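Chitin elicitor receptor kinase 1 (Arabidopsis thaliana, PDB 4EBY) probably senses fungal chitin at the plant cell surface through its LysM-bearing ectodomain and is activated by chitin-induced dimerization, serving as an immune receptor kinase. Local coordinates at residues A[19-24]-A[32-37]. Sequence-based numbering, arbitrary orientation.
Sequences TLSVIN and APYDQI
Ser21 and Asn24, three positions apart along helix 20-26, face the irregular chain 32-37, which returns past that helix after seven intervening residues. The backbones come nearest at Asn24 and Tyr34, whose CA atoms are 5.7 Å apart. Thr19 is the N-cap of the helix: its OG1 accepts a weak capping hydrogen bond from Val22 N.

The contact illustrates how one aromatic side chain can join an irregular loop to a helix through packing and a hydroxyl bond. With CG anti to the backbone N (chi1 -180°), the Tyr34 ring reaches along the helix surface. Near its base, CD1 packs against Asn24 CB at 3.7 Å, an oblique approach; farther out, CE1 lies 3.5 Å from the backbone O of Ser21. At the far end Tyr34 OH meets Ser21 OG at 2.5 Å, close to the ring plane, in a short hydrogen bond between the two hydroxyls. Ser21 OG also binds a water at 2.7 Å, and Gln36 NE2 donates to the same water, giving the loop a second, solvent-mediated link to this hydroxyl. Beyond Tyr34 the chain turns, and Asp35 OD1 accepts from Ile37 N at 2.8 Å in an Asx turn.

Tyr34 N donates a hydrogen bond to Asn28 OD1; both residues, with Ser29 and Ser30, line the site of a bound, probably N-linked glycan, the Tyr34 side chain about 4 Å from an N-acetylglucosamine. Elsewhere on the helix, Leu20 and Ile23 pack on strand 60-70, while Leu20 and Asn24 touch helix 40-43; the strand-helix-helix-strand order from 8-13 to 60-70 is consistent with a LysM fold.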
loop_
_atom_site.group_PDB
_atom_site.type_symbol
_atom_site.label_atom_id
_atom_site.label_comp_id
_atom_site.label_asym_id
_atom_site.label_seq_id
_atom_site.Cartn_x
_atom_site.Cartn_y
_atom_site.Cartn_z
ATOM N N THR A 19 -13.373 -4.325 7.056
ATOM C CA THR A 19 -13.738 -5.477 6.218
ATOM C C THR A 19 -13.033 -5.460 4.853
ATOM O O THR A 19 -12.473 -4.440 4.420
ATOM C CB THR A 19 -15.227 -5.487 5.920
ATOM O OG1 THR A 19 -15.567 -4.281 5.230
ATOM C CG2 THR A 19 -16.044 -5.604 7.210
ATOM N N LEU A 20 -13.077 -6.583 4.140
ATOM C CA LEU A 20 -12.422 -6.627 2.835
ATOM C C LEU A 20 -13.124 -5.677 1.848
ATOM O O LEU A 20 -12.488 -5.053 0.995
ATOM C CB LEU A 20 -12.419 -8.053 2.295
ATOM C CG LEU A 20 -11.556 -8.232 1.050
ATOM C CD1 LEU A 20 -10.102 -7.953 1.401
ATOM C CD2 LEU A 20 -11.751 -9.664 0.506
ATOM N N SER A 21 -14.442 -5.548 1.982
ATOM C CA SER A 21 -15.198 -4.642 1.130
ATOM C C SER A 21 -14.706 -3.200 1.275
ATOM O O SER A 21 -14.559 -2.493 0.288
ATOM C CB SER A 21 -16.699 -4.748 1.466
ATOM O OG SER A 21 -17.445 -3.898 0.635
ATOM N N VAL A 22 -14.488 -2.751 2.506
ATOM C CA VAL A 22 -14.013 -1.378 2.716
ATOM C C VAL A 22 -12.616 -1.171 2.128
ATOM O O VAL A 22 -12.319 -0.142 1.508
ATOM C CB VAL A 22 -14.049 -0.986 4.209
ATOM C CG1 VAL A 22 -13.290 0.322 4.427
ATOM C CG2 VAL A 22 -15.490 -0.828 4.666
ATOM N N ILE A 23 -11.749 -2.163 2.289
ATOM C CA ILE A 23 -10.430 -2.078 1.682
ATOM C C ILE A 23 -10.549 -1.959 0.172
ATOM O O ILE A 23 -9.908 -1.115 -0.441
ATOM C CB ILE A 23 -9.586 -3.302 2.038
ATOM C CG1 ILE A 23 -9.315 -3.296 3.546
ATOM C CG2 ILE A 23 -8.250 -3.330 1.245
ATOM C CD1 ILE A 23 -8.653 -4.586 4.049
ATOM N N ASN A 24 -11.364 -2.814 -0.434
ATOM C CA ASN A 24 -11.485 -2.778 -1.887
ATOM C C ASN A 24 -12.119 -1.472 -2.372
ATOM O O ASN A 24 -11.762 -0.961 -3.433
ATOM C CB ASN A 24 -12.291 -3.995 -2.372
ATOM C CG ASN A 24 -12.058 -4.313 -3.842
ATOM O OD1 ASN A 24 -11.450 -3.536 -4.611
ATOM N ND2 ASN A 24 -12.534 -5.461 -4.237
ATOM N N ALA A 32 -7.951 -3.659 -9.278
ATOM C CA ALA A 32 -8.778 -4.317 -8.270
ATOM C C ALA A 32 -10.125 -3.631 -8.255
ATOM O O ALA A 32 -10.433 -2.851 -7.336
ATOM C CB ALA A 32 -8.132 -4.219 -6.900
ATOM N N PRO A 33 -10.919 -3.887 -9.293
ATOM C CA PRO A 33 -12.161 -3.127 -9.416
ATOM C C PRO A 33 -13.205 -3.593 -8.411
ATOM O O PRO A 33 -13.551 -4.777 -8.329
ATOM C CB PRO A 33 -12.579 -3.360 -10.869
ATOM C CG PRO A 33 -11.848 -4.597 -11.297
ATOM C CD PRO A 33 -10.659 -4.766 -10.445
ATOM N N TYR A 34 -13.718 -2.643 -7.644
ATOM C CA TYR A 34 -14.668 -2.937 -6.590
ATOM C C TYR A 34 -16.061 -3.184 -7.164
ATOM O O TYR A 34 -16.658 -2.295 -7.764
ATOM C CB TYR A 34 -14.701 -1.741 -5.626
ATOM C CG TYR A 34 -15.652 -1.900 -4.458
ATOM C CD1 TYR A 34 -15.609 -3.027 -3.650
ATOM C CD2 TYR A 34 -16.556 -0.898 -4.140
ATOM C CE1 TYR A 34 -16.471 -3.171 -2.557
ATOM C CE2 TYR A 34 -17.409 -1.024 -3.053
ATOM C CZ TYR A 34 -17.361 -2.164 -2.265
ATOM O OH TYR A 34 -18.226 -2.304 -1.192
ATOM N N ASP A 35 -16.583 -4.392 -6.986
ATOM C CA ASP A 35 -17.961 -4.647 -7.401
ATOM C C ASP A 35 -18.803 -5.284 -6.301
ATOM O O ASP A 35 -19.974 -5.575 -6.514
ATOM C CB ASP A 35 -18.031 -5.440 -8.715
ATOM C CG ASP A 35 -17.558 -6.884 -8.571
ATOM O OD1 ASP A 35 -17.337 -7.332 -7.428
ATOM O OD2 ASP A 35 -17.449 -7.572 -9.614
ATOM N N GLN A 36 -18.213 -5.441 -5.116
ATOM C CA GLN A 36 -18.862 -6.061 -3.953
ATOM C C GLN A 36 -19.152 -7.550 -4.093
ATOM O O GLN A 36 -19.709 -8.163 -3.178
ATOM C CB GLN A 36 -20.171 -5.340 -3.600
ATOM C CG GLN A 36 -19.997 -3.878 -3.227
ATOM C CD GLN A 36 -21.282 -3.278 -2.686
ATOM O OE1 GLN A 36 -22.001 -2.578 -3.399
ATOM N NE2 GLN A 36 -21.585 -3.566 -1.420
ATOM N N ILE A 37 -18.803 -8.129 -5.234
ATOM C CA ILE A 37 -19.106 -9.534 -5.496
ATOM C C ILE A 37 -17.824 -10.362 -5.652
ATOM O O ILE A 37 -17.645 -11.383 -4.986
ATOM C CB ILE A 37 -19.930 -9.682 -6.765
ATOM C CG1 ILE A 37 -21.251 -8.919 -6.627
ATOM C CG2 ILE A 37 -20.189 -11.154 -7.055
ATOM C CD1 ILE A 37 -21.957 -8.709 -7.943
HETATM O O HOH W 1 -19.727 -5.350 0.215
#